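Local structure of DUF305 domain-containing protein (Deinococcus radiodurans R1, 3BT5) at residues 105-119 with 145-159. The protein is of unknown function, a helical member of the DUF305 family, which is grouped with the ferritin-like proteins. Residues are numbered along the deposited sequence; the frame is centred on the assembly and turned at random.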
# COMPACT_ATOMS: atom_id res chain seq x y z
N ARG A 105 11.72 8.35 9.74
CA ARG A 105 10.75 7.89 10.72
C ARG A 105 9.33 8.08 10.22
O ARG A 105 8.48 7.21 10.44
CB ARG A 105 10.95 8.58 12.07
CG ARG A 105 12.24 8.13 12.71
CD ARG A 105 12.43 8.74 14.10
NE ARG A 105 11.38 8.34 15.03
CZ ARG A 105 11.37 7.20 15.72
NH1 ARG A 105 12.37 6.33 15.59
NH2 ARG A 105 10.36 6.92 16.54
N GLN A 106 9.05 9.22 9.60
CA GLN A 106 7.72 9.47 9.04
C GLN A 106 7.39 8.43 7.96
O GLN A 106 6.27 7.96 7.87
CB GLN A 106 7.67 10.88 8.44
CG GLN A 106 7.22 11.94 9.37
CD GLN A 106 5.80 11.68 9.88
OE1 GLN A 106 5.65 11.18 10.97
NE2 GLN A 106 4.77 12.01 9.07
N PHE A 107 8.37 8.09 7.13
CA PHE A 107 8.13 7.07 6.10
C PHE A 107 7.63 5.78 6.74
O PHE A 107 6.65 5.18 6.27
CB PHE A 107 9.41 6.83 5.30
CG PHE A 107 9.39 5.57 4.49
CD1 PHE A 107 8.66 5.51 3.31
CD2 PHE A 107 10.10 4.45 4.91
CE1 PHE A 107 8.63 4.36 2.55
CE2 PHE A 107 10.06 3.27 4.15
CZ PHE A 107 9.31 3.23 2.98
N LEU A 108 8.29 5.35 7.81
CA LEU A 108 7.90 4.10 8.47
C LEU A 108 6.52 4.24 9.12
O LEU A 108 5.68 3.36 8.96
CB LEU A 108 8.94 3.70 9.52
CG LEU A 108 10.29 3.37 8.86
CD1 LEU A 108 11.41 3.34 9.94
CD2 LEU A 108 10.22 2.05 8.12
N ARG A 109 6.28 5.35 9.82
CA ARG A 109 4.97 5.54 10.44
C ARG A 109 3.86 5.57 9.39
O ARG A 109 2.80 4.96 9.58
CB ARG A 109 4.95 6.81 11.29
CG ARG A 109 5.86 6.73 12.50
CD ARG A 109 5.59 7.91 13.36
NE ARG A 109 6.18 9.11 12.79
CZ ARG A 109 7.30 9.67 13.24
NH1 ARG A 109 7.78 10.76 12.68
NH2 ARG A 109 7.95 9.12 14.27
N LEU A 110 4.08 6.30 8.30
CA LEU A 110 3.06 6.40 7.27
C LEU A 110 2.85 5.07 6.59
O LEU A 110 1.72 4.71 6.30
CB LEU A 110 3.44 7.46 6.22
CG LEU A 110 3.47 8.91 6.74
CD1 LEU A 110 4.04 9.81 5.67
CD2 LEU A 110 2.04 9.37 7.14
N MET A 111 3.93 4.35 6.30
CA MET A 111 3.75 3.07 5.61
C MET A 111 3.10 2.04 6.52
O MET A 111 2.30 1.23 6.06
CB MET A 111 5.07 2.56 5.06
CG MET A 111 4.90 1.36 4.11
SD MET A 111 4.26 1.81 2.45
CE MET A 111 5.73 2.56 1.76
N ILE A 112 3.41 2.06 7.81
CA ILE A 112 2.71 1.17 8.73
C ILE A 112 1.21 1.46 8.75
O ILE A 112 0.40 0.53 8.65
CB ILE A 112 3.29 1.25 10.18
CG1 ILE A 112 4.68 0.61 10.22
CG2 ILE A 112 2.32 0.61 11.19
CD1 ILE A 112 5.48 1.03 11.48
N ARG A 113 0.82 2.73 8.85
CA ARG A 113 -0.60 3.05 8.91
C ARG A 113 -1.28 2.67 7.60
O ARG A 113 -2.41 2.15 7.58
CB ARG A 113 -0.79 4.54 9.25
CG ARG A 113 -2.24 4.93 9.57
CD ARG A 113 -2.37 6.44 9.74
NE ARG A 113 -2.04 7.13 8.50
CZ ARG A 113 -1.69 8.41 8.39
NH1 ARG A 113 -1.55 9.20 9.45
NH2 ARG A 113 -1.45 8.89 7.22
N HIS A 114 -0.58 2.92 6.50
CA HIS A 114 -1.03 2.55 5.18
C HIS A 114 -1.32 1.05 5.10
O HIS A 114 -2.40 0.61 4.66
CB HIS A 114 0.05 3.00 4.20
CG HIS A 114 -0.09 2.47 2.82
ND1 HIS A 114 0.30 1.19 2.48
CD2 HIS A 114 -0.54 3.05 1.68
CE1 HIS A 114 0.08 1.01 1.19
NE2 HIS A 114 -0.42 2.12 0.68
N HIS A 115 -0.37 0.24 5.56
CA HIS A 115 -0.55 -1.20 5.51
C HIS A 115 -1.65 -1.68 6.46
O HIS A 115 -2.37 -2.62 6.14
CB HIS A 115 0.78 -1.88 5.90
CG HIS A 115 1.77 -1.98 4.78
ND1 HIS A 115 1.81 -1.08 3.72
CD2 HIS A 115 2.75 -2.88 4.54
CE1 HIS A 115 2.77 -1.46 2.87
NE2 HIS A 115 3.37 -2.54 3.36
N GLN A 116 -1.79 -1.05 7.62
CA GLN A 116 -2.89 -1.38 8.52
C GLN A 116 -4.22 -1.12 7.83
O GLN A 116 -5.16 -1.89 8.00
CB GLN A 116 -2.78 -0.61 9.85
CG GLN A 116 -1.57 -1.06 10.65
CD GLN A 116 -1.26 -0.16 11.82
OE1 GLN A 116 -1.52 1.04 11.77
NE2 GLN A 116 -0.64 -0.72 12.87
N GLY A 117 -4.32 -0.03 7.08
CA GLY A 117 -5.58 0.23 6.36
C GLY A 117 -5.83 -0.81 5.29
O GLY A 117 -6.97 -1.27 5.12
N ALA A 118 -4.78 -1.23 4.58
CA ALA A 118 -4.92 -2.28 3.56
C ALA A 118 -5.45 -3.57 4.21
O ALA A 118 -6.36 -4.21 3.69
CB ALA A 118 -3.60 -2.54 2.81
N VAL A 119 -4.87 -3.94 5.35
CA VAL A 119 -5.34 -5.17 6.00
C VAL A 119 -6.83 -5.04 6.37
O VAL A 119 -7.63 -5.96 6.17
CB VAL A 119 -4.48 -5.49 7.24
CG1 VAL A 119 -5.09 -6.65 8.06
CG2 VAL A 119 -3.08 -5.88 6.78
N GLN A 145 1.27 -7.66 3.81
CA GLN A 145 1.18 -6.40 4.57
C GLN A 145 1.63 -6.67 5.99
O GLN A 145 2.34 -5.84 6.57
CB GLN A 145 -0.27 -5.88 4.70
CG GLN A 145 -1.04 -5.52 3.49
CD GLN A 145 -0.23 -4.72 2.60
OE1 GLN A 145 0.33 -5.24 1.64
NE2 GLN A 145 -0.12 -3.42 2.90
N ARG A 146 1.17 -7.78 6.57
CA ARG A 146 1.49 -8.05 7.96
C ARG A 146 2.99 -8.33 8.13
O ARG A 146 3.57 -7.91 9.13
CB ARG A 146 0.62 -9.20 8.50
CG ARG A 146 -0.82 -8.78 8.80
CD ARG A 146 -1.70 -9.93 9.33
NE ARG A 146 -2.98 -9.44 9.86
CZ ARG A 146 -4.04 -10.21 10.08
NH1 ARG A 146 -4.01 -11.49 9.78
NH2 ARG A 146 -5.16 -9.68 10.56
N GLY A 147 3.61 -9.02 7.18
CA GLY A 147 5.06 -9.22 7.24
C GLY A 147 5.78 -7.89 7.21
O GLY A 147 6.70 -7.64 7.99
N GLU A 148 5.38 -7.01 6.28
CA GLU A 148 6.07 -5.73 6.15
C GLU A 148 5.85 -4.82 7.37
O GLU A 148 6.77 -4.11 7.78
CB GLU A 148 5.65 -5.04 4.85
CG GLU A 148 6.20 -5.82 3.64
CD GLU A 148 5.81 -5.26 2.28
OE1 GLU A 148 4.96 -4.33 2.19
OE2 GLU A 148 6.38 -5.76 1.29
N ILE A 149 4.64 -4.83 7.93
CA ILE A 149 4.41 -4.08 9.16
C ILE A 149 5.38 -4.54 10.25
O ILE A 149 5.98 -3.72 10.94
CB ILE A 149 2.95 -4.26 9.66
CG1 ILE A 149 1.98 -3.52 8.73
CG2 ILE A 149 2.80 -3.76 11.09
CD1 ILE A 149 0.54 -3.91 8.98
N ARG A 150 5.53 -5.84 10.43
CA ARG A 150 6.40 -6.32 11.50
C ARG A 150 7.85 -5.86 11.28
O ARG A 150 8.56 -5.44 12.23
CB ARG A 150 6.31 -7.85 11.60
CG ARG A 150 6.91 -8.38 12.91
CD ARG A 150 6.01 -8.13 14.12
NE ARG A 150 4.81 -8.94 14.02
CZ ARG A 150 4.73 -10.20 14.44
NH1 ARG A 150 5.77 -10.78 15.04
NH2 ARG A 150 3.59 -10.87 14.28
N THR A 151 8.33 -5.96 10.04
CA THR A 151 9.67 -5.46 9.73
C THR A 151 9.76 -3.96 10.01
O THR A 151 10.70 -3.49 10.66
CB THR A 151 10.03 -5.74 8.26
OG1 THR A 151 10.02 -7.16 8.04
CG2 THR A 151 11.40 -5.16 7.90
N MET A 152 8.78 -3.19 9.53
CA MET A 152 8.86 -1.76 9.72
C MET A 152 8.85 -1.37 11.19
O MET A 152 9.54 -0.43 11.59
CB MET A 152 7.73 -1.06 8.97
CG MET A 152 7.93 -1.16 7.46
SD MET A 152 6.71 -0.15 6.57
CE MET A 152 5.23 -1.14 6.80
N GLU A 153 8.06 -2.06 12.00
CA GLU A 153 8.04 -1.79 13.44
C GLU A 153 9.41 -2.08 14.05
O GLU A 153 9.87 -1.35 14.94
CB GLU A 153 6.96 -2.61 14.15
CG GLU A 153 5.58 -2.17 13.74
CD GLU A 153 4.48 -3.04 14.29
OE1 GLU A 153 4.71 -4.25 14.51
OE2 GLU A 153 3.36 -2.51 14.45
N GLY A 154 10.08 -3.14 13.58
CA GLY A 154 11.42 -3.47 14.08
C GLY A 154 12.41 -2.38 13.68
O GLY A 154 13.25 -1.95 14.50
N VAL A 155 12.34 -1.94 12.42
CA VAL A 155 13.27 -0.91 11.96
C VAL A 155 13.04 0.39 12.72
O VAL A 155 14.00 1.06 13.16
CB VAL A 155 13.11 -0.66 10.43
CG1 VAL A 155 14.02 0.49 9.98
CG2 VAL A 155 13.42 -1.95 9.66
N LEU A 156 11.78 0.78 12.89
CA LEU A 156 11.47 2.02 13.58
C LEU A 156 12.07 1.97 15.00
O LEU A 156 12.61 2.97 15.49
CB LEU A 156 9.96 2.25 13.61
CG LEU A 156 9.43 3.57 14.17
CD1 LEU A 156 9.98 4.75 13.40
CD2 LEU A 156 7.90 3.53 14.10
N GLY A 157 11.96 0.81 15.65
CA GLY A 157 12.53 0.65 16.98
C GLY A 157 14.05 0.74 17.02
O GLY A 157 14.62 1.16 18.04
N ARG A 158 14.71 0.33 15.94
CA ARG A 158 16.19 0.34 15.87
C ARG A 158 16.78 1.67 15.37
O ARG A 158 17.96 1.96 15.61
CB ARG A 158 16.71 -0.80 14.99
CG ARG A 158 16.55 -2.16 15.66
CD ARG A 158 17.16 -3.30 14.86
NE ARG A 158 16.45 -3.60 13.62
CZ ARG A 158 15.39 -4.41 13.51
NH1 ARG A 158 14.84 -4.63 12.31
NH2 ARG A 158 14.88 -5.01 14.58
N LEU A 159 15.97 2.49 14.70
CA LEU A 159 16.42 3.83 14.35
C LEU A 159 16.53 4.66 15.62
O LEU A 159 17.30 5.61 15.66
CB LEU A 159 15.47 4.49 13.34
CG LEU A 159 15.55 4.01 11.89
CD1 LEU A 159 14.52 4.75 11.03
CD2 LEU A 159 16.94 4.19 11.32
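His115 and Glu148 make the principal polar link between helices 105-119 and 145-158: His115 NE2 donates to Glu148 OE1 at 2.7 Å, with an N-H...O angle of 157°. The carboxylate oxygen meets the ring edge, close to the ring plane, and receives the proton on its anti lone pair, while OE2 is hydrogen-bonded to Ser53 of helix 41-68. At the other ring nitrogen, His115 ND1 lies 3.0 Å from His114 ND1 in a hydrogen bond whose donor could be either histidine. With a polar partner near the ring plane at each nitrogen, the buried ring is probably held against rotation.

Its two faces are covered as well. The amide of Gln145, brought round by a bend at chi2, sets NE2 above one face; on the opposite face Met152 CE makes a CH-pi contact, 4.1 Å from the ring centroid and 25° off the normal. An alanine in place of His115 would probably leave Glu148 OE1 without this donor and open a gap between Gln145 and Met152.

The axes of the two segments run antiparallel at 155° and approach to 9.4 Å; the segments belong to helices 100-122 and 132-158, which with helices 11-37 and 41-68 form a four-helix bundle, consistent with a ferritin-like fold. The two helices interlock by knobs-into-holes packing: His115 sits among Gln145, Glu148, Ile149 and Met152, and Met152 in turn among Leu108, Met111, Ile112 and His115.

Apolar contacts continue along the interface. Met152 SD rests against Met111 CG at 3.4 Å, the two side chains crossing nearly at right angles, and Leu108 CD1 reaches Leu159 CD1 at 3.6 Å. Leu156 CD1 lies over one face of the Arg105 guanidinium, whose NH1 bonds weakly to Leu156 O (3.4 Å). Toward the other end, Val119 CG2 packs on Gln145 CB at 3.5 Å.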